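Local coordinates for protein putative O-GlcNAcase nagJ (Clostridium perfringens, PDB 6PV5) that probably acts as a family 84 glycoside hydrolase with hexosaminidase activity, here as the portion holding the catalytic barrel and neighbouring domains of a longer protein, at residues E203-Q208 against L243-E248; K210-G213 against A219-Y222; K480-I485 against P538-S543; K484-H489 against N552-H557. One frame throughout, in Å; residues are numbered along the deposited sequence. Where two conformers were deposited one is given.

Contact 1. Residues E203-Q208 against L243-E248; sequences EERLDQ and LDRMKE
Leu206 and Glu248 make the bulk of this contact, with their side chains crossing at about a right angle. CD1 of Leu206 sits 3.7 Å from CD of Glu248, so the methyl leans on the carboxylate carbon. The other methyl meets the backbone of helix 243-255, Leu206 CD2 lying 3.9 Å from Glu248 O. Glu248 reaches across the leucine methyls because its chain is extended, with CG opposite the backbone N (chi1 -173°). Its carboxylate gets a weak hydrogen bond from Gln202.

Nearer the barrel wall, Arg205 and Arg245 bring their guanidinium groups together, Arg205 NH2 lying 3.7 Å from Arg245 NH1 with the planes 42° apart. Two positive groups this close probably depend on nearby acids. Arg205 forms a salt bridge from NE to Glu193, while Arg245 has weak, long ion pairs with Glu242 and Asp227. Leu249, next to Glu248, and Thr252, a turn further along, also touch Leu206.

Helices 202-214 and 243-255 follow barrel strands 188-192 and 219-222, so this is the packing of successive helices in the outer layer of a (beta/alpha)8, or TIM, barrel.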
# COMPACT_ATOMS: atom_id res chain seq x y z
N GLU A 203 -5.75 16.61 -6.53
CA GLU A 203 -6.79 16.10 -5.63
C GLU A 203 -6.48 14.66 -5.22
O GLU A 203 -6.63 14.30 -4.06
CB GLU A 203 -8.19 16.23 -6.24
N GLU A 204 -6.04 13.83 -6.18
CA GLU A 204 -5.74 12.43 -5.86
C GLU A 204 -4.57 12.34 -4.87
O GLU A 204 -4.65 11.68 -3.84
CB GLU A 204 -5.51 11.64 -7.15
CG GLU A 204 -6.77 11.48 -7.97
CD GLU A 204 -6.62 10.85 -9.35
OE1 GLU A 204 -5.61 11.12 -10.05
OE2 GLU A 204 -7.52 10.07 -9.72
N ARG A 205 -3.50 13.07 -5.16
CA ARG A 205 -2.32 13.10 -4.30
C ARG A 205 -2.67 13.48 -2.87
O ARG A 205 -2.30 12.76 -1.94
CB ARG A 205 -1.27 14.01 -4.92
CG ARG A 205 -0.61 13.34 -6.11
CD ARG A 205 0.31 14.35 -6.74
NE ARG A 205 0.96 13.68 -7.83
CZ ARG A 205 1.46 14.31 -8.88
NH1 ARG A 205 2.04 13.60 -9.83
NH2 ARG A 205 1.38 15.63 -8.97
N LEU A 206 -3.46 14.56 -2.72
CA LEU A 206 -3.84 15.04 -1.41
C LEU A 206 -4.71 14.00 -0.74
O LEU A 206 -4.61 13.74 0.46
CB LEU A 206 -4.60 16.36 -1.54
CG LEU A 206 -3.76 17.57 -1.96
CD1 LEU A 206 -4.65 18.78 -2.25
CD2 LEU A 206 -2.73 17.91 -0.89
N ASP A 207 -5.61 13.42 -1.55
CA ASP A 207 -6.49 12.39 -1.04
C ASP A 207 -5.64 11.20 -0.59
O ASP A 207 -5.85 10.66 0.49
CB ASP A 207 -7.53 12.02 -2.10
CG ASP A 207 -8.39 10.85 -1.68
OD1 ASP A 207 -9.14 11.00 -0.71
OD2 ASP A 207 -8.25 9.79 -2.31
N GLN A 208 -4.65 10.80 -1.39
CA GLN A 208 -3.78 9.69 -1.00
C GLN A 208 -3.05 9.99 0.31
O GLN A 208 -3.04 9.18 1.24
CB GLN A 208 -2.83 9.33 -2.14
CG GLN A 208 -3.54 8.61 -3.28
CD GLN A 208 -3.64 7.11 -3.12
OE1 GLN A 208 -2.89 6.49 -2.35
NE2 GLN A 208 -4.56 6.51 -3.86
N LEU A 243 4.67 26.44 -7.28
CA LEU A 243 5.06 26.47 -5.88
C LEU A 243 3.89 26.18 -4.94
O LEU A 243 4.02 25.41 -3.98
CB LEU A 243 5.71 27.83 -5.57
N ASP A 244 2.74 26.81 -5.20
CA ASP A 244 1.57 26.64 -4.34
C ASP A 244 1.09 25.19 -4.40
O ASP A 244 0.53 24.67 -3.44
CB ASP A 244 0.45 27.59 -4.76
CG ASP A 244 0.61 29.01 -4.27
OD1 ASP A 244 1.60 29.28 -3.55
OD2 ASP A 244 -0.26 29.85 -4.61
N ARG A 245 1.30 24.57 -5.56
CA ARG A 245 0.93 23.18 -5.79
C ARG A 245 1.75 22.29 -4.86
O ARG A 245 1.21 21.45 -4.13
CB ARG A 245 1.11 22.86 -7.28
CG ARG A 245 0.87 21.40 -7.65
CD ARG A 245 1.02 21.15 -9.13
NE ARG A 245 2.37 20.95 -9.66
CZ ARG A 245 3.19 19.95 -9.34
NH1 ARG A 245 2.83 19.04 -8.44
NH2 ARG A 245 4.38 19.86 -9.92
N MET A 246 3.07 22.52 -4.84
CA MET A 246 4.00 21.68 -4.11
C MET A 246 3.87 21.89 -2.60
O MET A 246 3.87 20.91 -1.85
CB MET A 246 5.43 21.95 -4.59
CG MET A 246 5.70 21.46 -6.02
SD MET A 246 5.63 19.62 -6.23
CE MET A 246 6.52 19.13 -4.75
N LYS A 247 3.65 23.14 -2.16
CA LYS A 247 3.58 23.48 -0.74
C LYS A 247 2.37 22.80 -0.11
O LYS A 247 2.41 22.33 1.04
CB LYS A 247 3.47 24.99 -0.53
N GLU A 248 1.27 22.80 -0.86
CA GLU A 248 0.05 22.17 -0.39
C GLU A 248 0.31 20.67 -0.16
O GLU A 248 -0.03 20.13 0.90
CB GLU A 248 -1.08 22.50 -1.37
CG GLU A 248 -2.44 22.02 -0.89
CD GLU A 248 -3.61 22.35 -1.79
OE1 GLU A 248 -3.42 22.39 -3.04
OE2 GLU A 248 -4.72 22.57 -1.24

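Contact 2. Residues K210-G213 against A219-Y222; sequences KMYG and AYIY
Tyr212, on helix 202-214, and Ala219, at the start of strand 219-222, are the closest backbone pair, their CA atoms 7.8 Å apart. The CB of Tyr212 points at the strand and that of Tyr220 points back at the helix, whereas Ala219 turns its methyl away and offers Tyr212 its carbonyl side.

The two tyrosine side chains do the touching. CE2 of Tyr212 comes 4.0 Å from CD1 of Tyr220 and 4.1 Å from its CB, wedging in where the second ring leaves its backbone. The Tyr220 carbon arrives at the edge of the Tyr212 ring, near its plane. Because CG of Tyr220 lies opposite its own backbone N (chi1 165°), the ring swings along the strand and leaves its CB side to the other tyrosine.

These elements belong to one beta-alpha-beta unit of the TIM barrel: strand 188-192 leads into helix 202-214, and the chain returns as strand 219-222, parallel to the first and paired with it through backbone bonds of Ala219 and Ile221. Tyr220 bonds on the other flank to Asp259 and Val261, so its ring stands on a strand held from both sides.

Both phenols find polar partners close by. Tyr212 OH is hydrogen-bonded to Gln208 OE1, one helical turn earlier, and Tyr220 OH to Glu193 OE2, just past the end of the first strand, while Val191 and Val258 also touch Tyr212.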
# COMPACT_ATOMS: atom_id res chain seq x y z
N LYS A 210 -3.76 11.88 2.82
CA LYS A 210 -4.62 11.81 3.99
C LYS A 210 -4.87 10.36 4.38
O LYS A 210 -4.98 10.04 5.56
CB LYS A 210 -5.97 12.51 3.74
N MET A 211 -5.00 9.48 3.37
CA MET A 211 -5.26 8.07 3.62
C MET A 211 -4.04 7.45 4.31
O MET A 211 -4.19 6.60 5.19
CB MET A 211 -5.59 7.32 2.32
CG MET A 211 -5.92 5.87 2.58
SD MET A 211 -6.19 4.91 1.05
CE MET A 211 -4.51 4.64 0.49
N TYR A 212 -2.84 7.88 3.92
CA TYR A 212 -1.62 7.33 4.51
C TYR A 212 -1.54 7.59 6.01
O TYR A 212 -1.24 6.67 6.78
CB TYR A 212 -0.39 7.89 3.80
CG TYR A 212 -0.38 7.69 2.31
CD1 TYR A 212 -1.15 6.70 1.71
CD2 TYR A 212 0.41 8.48 1.50
CE1 TYR A 212 -1.15 6.52 0.33
CE2 TYR A 212 0.42 8.30 0.12
CZ TYR A 212 -0.36 7.32 -0.46
OH TYR A 212 -0.35 7.15 -1.83
N GLY A 213 -1.84 8.83 6.42
CA GLY A 213 -1.85 9.21 7.83
C GLY A 213 -2.92 8.48 8.61
O GLY A 213 -2.72 8.10 9.77
N ALA A 219 5.30 7.73 4.70
CA ALA A 219 6.03 8.42 3.65
C ALA A 219 5.31 8.35 2.31
O ALA A 219 4.68 7.36 1.97
CB ALA A 219 7.43 7.86 3.54
N TYR A 220 5.51 9.40 1.52
CA TYR A 220 5.08 9.46 0.14
C TYR A 220 6.27 9.87 -0.71
O TYR A 220 6.80 10.96 -0.56
CB TYR A 220 3.91 10.44 0.01
CG TYR A 220 3.58 10.87 -1.39
CD1 TYR A 220 3.17 9.95 -2.35
CD2 TYR A 220 3.66 12.20 -1.77
CE1 TYR A 220 2.89 10.33 -3.64
CE2 TYR A 220 3.36 12.61 -3.06
CZ TYR A 220 2.97 11.67 -4.00
OH TYR A 220 2.66 12.06 -5.28
N ILE A 221 6.67 8.98 -1.63
CA ILE A 221 7.79 9.28 -2.50
C ILE A 221 7.29 9.91 -3.79
O ILE A 221 6.69 9.26 -4.65
CB ILE A 221 8.71 8.06 -2.72
CG1 ILE A 221 9.15 7.45 -1.39
CG2 ILE A 221 9.91 8.44 -3.57
CD1 ILE A 221 10.01 6.21 -1.54
N TYR A 222 7.55 11.21 -3.91
CA TYR A 222 7.15 11.97 -5.08
C TYR A 222 8.12 11.72 -6.22
O TYR A 222 9.19 12.34 -6.31
CB TYR A 222 7.00 13.44 -4.69
CG TYR A 222 6.50 14.33 -5.80
CD1 TYR A 222 5.14 14.45 -6.07
CD2 TYR A 222 7.39 15.06 -6.58
CE1 TYR A 222 4.68 15.26 -7.10
CE2 TYR A 222 6.94 15.88 -7.61
CZ TYR A 222 5.59 16.00 -7.85
OH TYR A 222 5.15 16.80 -8.87

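Contact 3. Residues K480-I485 against P538-S543; sequences KEEFKI and PNKLRS. With EDO (1,2-ethanediol), chain C.
In the crossing of helix 480-487 with helix 521-544, which joins the region after the barrel to the helical post-catalytic part, Glu482 and Phe483 meet Lys540 and Leu541. The short segments run 128° apart in direction, and their axes approach to 9.7 Å. Leu541 packs against Glu482 and Phe483: its CD2 lies 4.0 Å from CB of Glu482 and 4.2 Å from CD2 of Phe483, reaching that ring at its edge. Beside it, Glu482 and Lys540 cross at about a right angle through their aliphatic parts, with Glu482 CG 3.8 Å from Lys540 CD. A bend at chi2 (84°) turns the carboxylate back toward the N-terminal end of its helix, though OE2 of Glu482 still lies 4.0 Å from Lys540 CD.

On another side of helix 480-487, a 1,2-ethanediol, probably from the crystallisation liquor, gives a hydrogen bond from O2 to Glu481 OE2 at 2.6 Å. It also bonds Asp469 O and rests on the carbon chains of Lys480 and Lys484.

With Glu482 OE2 4.9 Å from Lys540 NZ, the opposite charges are near but not in contact. They may help electrostatically, yet the close fit across the helices comes mainly from carbon atoms.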
# COMPACT_ATOMS: atom_id res chain seq x y z
N LYS A 480 -19.28 -4.38 0.64
CA LYS A 480 -18.02 -5.11 0.75
C LYS A 480 -18.16 -6.53 0.20
O LYS A 480 -17.23 -7.03 -0.44
CB LYS A 480 -17.52 -5.17 2.19
CG LYS A 480 -18.47 -5.87 3.15
CD LYS A 480 -17.97 -5.89 4.59
CE LYS A 480 -19.07 -6.24 5.58
NZ LYS A 480 -18.48 -6.83 6.81
N GLU A 481 -19.31 -7.18 0.43
CA GLU A 481 -19.47 -8.55 -0.04
C GLU A 481 -19.55 -8.62 -1.57
O GLU A 481 -19.00 -9.55 -2.17
CB GLU A 481 -20.69 -9.26 0.57
CG GLU A 481 -20.63 -9.45 2.08
CD GLU A 481 -19.51 -10.30 2.66
OE1 GLU A 481 -18.96 -11.18 1.94
OE2 GLU A 481 -19.17 -10.09 3.84
N GLU A 482 -20.29 -7.69 -2.18
CA GLU A 482 -20.39 -7.63 -3.64
C GLU A 482 -19.01 -7.33 -4.22
O GLU A 482 -18.60 -7.93 -5.20
CB GLU A 482 -21.38 -6.53 -4.06
CG GLU A 482 -22.83 -6.88 -3.76
CD GLU A 482 -23.32 -6.60 -2.35
OE1 GLU A 482 -22.51 -6.17 -1.50
OE2 GLU A 482 -24.52 -6.80 -2.11
N PHE A 483 -18.29 -6.40 -3.58
CA PHE A 483 -16.98 -6.01 -4.08
C PHE A 483 -15.98 -7.18 -4.07
O PHE A 483 -15.24 -7.37 -5.03
CB PHE A 483 -16.43 -4.81 -3.30
CG PHE A 483 -15.35 -4.10 -4.08
CD1 PHE A 483 -14.04 -4.57 -4.06
CD2 PHE A 483 -15.67 -3.03 -4.90
CE1 PHE A 483 -13.06 -3.95 -4.82
CE2 PHE A 483 -14.68 -2.41 -5.66
CZ PHE A 483 -13.37 -2.87 -5.62
N LYS A 484 -15.94 -7.94 -2.97
CA LYS A 484 -15.00 -9.04 -2.86
C LYS A 484 -15.27 -10.09 -3.94
O LYS A 484 -14.32 -10.60 -4.54
CB LYS A 484 -15.03 -9.66 -1.46
CG LYS A 484 -13.99 -10.77 -1.27
CD LYS A 484 -14.00 -11.39 0.10
CE LYS A 484 -12.97 -12.50 0.24
NZ LYS A 484 -12.93 -12.97 1.65
N ILE A 485 -16.55 -10.39 -4.19
CA ILE A 485 -16.93 -11.29 -5.27
C ILE A 485 -16.29 -10.84 -6.59
O ILE A 485 -15.79 -11.68 -7.35
CB ILE A 485 -18.47 -11.45 -5.38
CG1 ILE A 485 -19.04 -12.18 -4.16
CG2 ILE A 485 -18.83 -12.15 -6.68
CD1 ILE A 485 -20.56 -12.05 -3.98
N PRO A 538 -22.43 -6.51 -10.58
CA PRO A 538 -22.17 -5.25 -11.29
C PRO A 538 -23.25 -4.18 -11.12
O PRO A 538 -22.95 -3.07 -10.70
CB PRO A 538 -21.97 -5.70 -12.75
CG PRO A 538 -21.45 -7.11 -12.57
CD PRO A 538 -22.35 -7.66 -11.49
N ASN A 539 -24.51 -4.54 -11.37
CA ASN A 539 -25.62 -3.62 -11.19
C ASN A 539 -25.68 -3.13 -9.76
O ASN A 539 -25.95 -1.94 -9.52
CB ASN A 539 -26.96 -4.26 -11.58
CG ASN A 539 -27.20 -4.24 -13.08
OD1 ASN A 539 -26.32 -3.88 -13.86
ND2 ASN A 539 -28.40 -4.64 -13.51
N LYS A 540 -25.46 -4.05 -8.80
CA LYS A 540 -25.58 -3.64 -7.40
C LYS A 540 -24.46 -2.66 -7.06
O LYS A 540 -24.68 -1.70 -6.31
CB LYS A 540 -25.48 -4.80 -6.41
CG LYS A 540 -26.61 -5.82 -6.40
CD LYS A 540 -26.09 -7.10 -5.75
CE LYS A 540 -26.94 -8.34 -5.96
NZ LYS A 540 -28.13 -8.35 -5.09
N LEU A 541 -23.24 -2.93 -7.56
CA LEU A 541 -22.14 -2.01 -7.32
C LEU A 541 -22.37 -0.69 -8.06
O LEU A 541 -22.08 0.37 -7.52
CB LEU A 541 -20.82 -2.65 -7.74
CG LEU A 541 -20.34 -3.75 -6.79
CD1 LEU A 541 -19.25 -4.57 -7.45
CD2 LEU A 541 -19.84 -3.12 -5.49
N ARG A 542 -22.90 -0.75 -9.30
CA ARG A 542 -23.07 0.48 -10.05
C ARG A 542 -24.11 1.36 -9.35
O ARG A 542 -24.01 2.59 -9.32
CB ARG A 542 -23.41 0.22 -11.52
CG ARG A 542 -23.38 1.47 -12.39
CD ARG A 542 -23.66 1.09 -13.82
NE ARG A 542 -22.74 0.09 -14.35
CZ ARG A 542 -22.99 -1.20 -14.56
NH1 ARG A 542 -24.17 -1.73 -14.27
NH2 ARG A 542 -22.02 -1.98 -15.04
N SER A 543 -25.05 0.70 -8.69
CA SER A 543 -26.10 1.40 -7.99
C SER A 543 -25.66 1.97 -6.63
O SER A 543 -26.07 3.07 -6.28
CB SER A 543 -27.33 0.52 -7.88
OG SER A 543 -28.20 1.07 -6.93
C1 EDO C . -14.93 -8.12 2.57
O1 EDO C . -15.00 -7.27 3.70
C2 EDO C . -15.58 -9.45 2.73
O2 EDO C . -16.71 -9.43 3.60

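Contact 4. Residues K484-H489 against N552-H557; sequences KIFANH and NQLDSH
A 2.7 Å hydrogen bond from Asn488 N to Lys484 O closes the backbone turn that presents Phe486 to residues 552-557. A second bond, from His489 N to Phe486 O at 3.0 Å, tightens the chain just beyond.

Phe486 carries its whole side of the contact. With CG opposite the backbone N (chi1 171°), the ring reaches out from its helix and meets the other segment with its far end. CZ is 3.7 Å from CB of His557, which comes in at the ring edge, near the plane. The neighbouring CE1 lies 4.0 Å from His557 O, also in the plane at the edge, so this rim of the ring runs along the histidine's CB and backbone carbonyl. On the other flank, CE2 of Phe486 is 4.1 Å from CD1 of Leu554, the two side chains meeting at a slant.

His557 starts toward Phe486, but its imidazole then leads away, and NE2 is hydrogen-bonded to Asp413 O. Phe561, one turn further along helix 548-579, meets the Phe486 ring edge-to-face, and Leu417 and Ile607 add apolar cover.

Helix 548-579 is kinked here: the backbone N atoms of Ser556 and His557 have no bond to the preceding turn. The phenylalanine packs on Leu554, just before that break, and on His557, within it. This is a buried aromatic and aliphatic seam between helices, joining the region that follows the TIM barrel to the long helices of the hyaluronidase post-catalytic-like part.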
# COMPACT_ATOMS: atom_id res chain seq x y z
N LYS A 484 -15.94 -7.94 -2.97
CA LYS A 484 -15.00 -9.04 -2.86
C LYS A 484 -15.27 -10.09 -3.94
O LYS A 484 -14.32 -10.60 -4.54
CB LYS A 484 -15.03 -9.66 -1.46
CG LYS A 484 -13.99 -10.77 -1.27
CD LYS A 484 -14.00 -11.39 0.10
CE LYS A 484 -12.97 -12.50 0.24
NZ LYS A 484 -12.93 -12.97 1.65
N ILE A 485 -16.55 -10.39 -4.19
CA ILE A 485 -16.93 -11.29 -5.27
C ILE A 485 -16.29 -10.84 -6.59
O ILE A 485 -15.79 -11.68 -7.35
CB ILE A 485 -18.47 -11.45 -5.38
CG1 ILE A 485 -19.04 -12.18 -4.16
CG2 ILE A 485 -18.83 -12.15 -6.68
CD1 ILE A 485 -20.56 -12.05 -3.98
N PHE A 486 -16.27 -9.53 -6.85
CA PHE A 486 -15.65 -8.98 -8.05
C PHE A 486 -14.12 -9.04 -7.93
O PHE A 486 -13.43 -9.53 -8.83
CB PHE A 486 -16.15 -7.54 -8.22
CG PHE A 486 -15.47 -6.72 -9.29
CD1 PHE A 486 -15.75 -6.95 -10.63
CD2 PHE A 486 -14.59 -5.71 -8.95
CE1 PHE A 486 -15.13 -6.18 -11.62
CE2 PHE A 486 -13.97 -4.95 -9.93
CZ PHE A 486 -14.25 -5.18 -11.27
N ALA A 487 -13.59 -8.53 -6.81
CA ALA A 487 -12.15 -8.41 -6.63
C ALA A 487 -11.47 -9.79 -6.63
O ALA A 487 -10.32 -9.92 -7.06
CB ALA A 487 -11.85 -7.66 -5.35
N ASN A 488 -12.19 -10.82 -6.20
CA ASN A 488 -11.69 -12.19 -6.21
C ASN A 488 -11.17 -12.60 -7.58
O ASN A 488 -10.25 -13.42 -7.68
CB ASN A 488 -12.73 -13.15 -5.62
CG ASN A 488 -12.34 -14.62 -5.61
OD1 ASN A 488 -11.23 -14.99 -5.22
ND2 ASN A 488 -13.26 -15.47 -6.02
N HIS A 489 -11.73 -12.01 -8.65
CA HIS A 489 -11.34 -12.43 -9.99
C HIS A 489 -10.29 -11.48 -10.58
O HIS A 489 -10.04 -11.52 -11.78
CB HIS A 489 -12.56 -12.51 -10.91
CG HIS A 489 -13.52 -13.59 -10.55
ND1 HIS A 489 -13.52 -14.80 -11.18
CD2 HIS A 489 -14.50 -13.64 -9.62
CE1 HIS A 489 -14.47 -15.57 -10.68
NE2 HIS A 489 -15.08 -14.88 -9.71
N ASN A 552 -16.20 4.52 -11.51
CA ASN A 552 -15.85 4.91 -12.86
C ASN A 552 -14.60 4.20 -13.36
O ASN A 552 -14.52 3.83 -14.53
CB ASN A 552 -15.77 6.44 -12.99
CG ASN A 552 -17.15 7.08 -13.13
OD1 ASN A 552 -18.07 6.49 -13.70
ND2 ASN A 552 -17.30 8.29 -12.61
N GLN A 553 -13.59 4.01 -12.49
CA GLN A 553 -12.35 3.38 -12.92
C GLN A 553 -12.61 1.92 -13.33
O GLN A 553 -11.94 1.39 -14.21
CB GLN A 553 -11.30 3.49 -11.81
CG GLN A 553 -10.54 4.82 -11.84
CD GLN A 553 -9.85 5.11 -10.52
OE1 GLN A 553 -9.79 4.28 -9.62
NE2 GLN A 553 -9.34 6.32 -10.39
N LEU A 554 -13.60 1.30 -12.69
CA LEU A 554 -13.87 -0.12 -12.79
C LEU A 554 -15.03 -0.44 -13.75
O LEU A 554 -15.34 -1.60 -13.99
CB LEU A 554 -14.24 -0.58 -11.38
CG LEU A 554 -13.09 -0.51 -10.37
CD1 LEU A 554 -13.54 -0.99 -9.00
CD2 LEU A 554 -11.90 -1.31 -10.87
N ASP A 555 -15.69 0.58 -14.29
CA ASP A 555 -16.98 0.33 -14.94
C ASP A 555 -16.89 -0.66 -16.09
O ASP A 555 -17.76 -1.53 -16.17
CB ASP A 555 -17.76 1.56 -15.41
CG ASP A 555 -19.19 1.16 -15.80
OD1 ASP A 555 -20.04 0.96 -14.90
OD2 ASP A 555 -19.42 0.98 -16.99
N SER A 556 -15.90 -0.54 -16.98
CA SER A 556 -15.74 -1.50 -18.07
C SER A 556 -15.49 -2.92 -17.55
O SER A 556 -15.98 -3.90 -18.14
CB SER A 556 -14.66 -1.10 -19.01
OG SER A 556 -14.99 0.13 -19.61
N HIS A 557 -14.72 -3.02 -16.46
CA HIS A 557 -14.43 -4.31 -15.84
C HIS A 557 -15.71 -4.96 -15.32
O HIS A 557 -15.91 -6.15 -15.51
CB HIS A 557 -13.36 -4.16 -14.74
CG HIS A 557 -12.05 -3.74 -15.34
ND1 HIS A 557 -11.78 -2.42 -15.68
CD2 HIS A 557 -10.97 -4.45 -15.72
CE1 HIS A 557 -10.59 -2.34 -16.24
NE2 HIS A 557 -10.05 -3.57 -16.24

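How the contacts relate
The contacts form two pairs. Contacts 1 and 2 share helix 202-214, and their centres are 11 Å apart; Arg245 NH1 lies 3.3 Å from Tyr222 OH, a probable hydrogen bond between them. Contacts 3 and 4 both start from helix 480-487, with centres 8 Å apart. A salt bridge of 2.9 Å from Arg542 NE to Asp555 OD1 joins them, and Phe483 CE2 packs 3.8 Å from Leu554 CD1. Between the pairs, contacts 1 and 4 are 28 Å apart at their centres yet just touch through Glu204 and Gln553, where the barrel's outer layer meets the helical part. All four lie away from Asp305, the predicted proton donor.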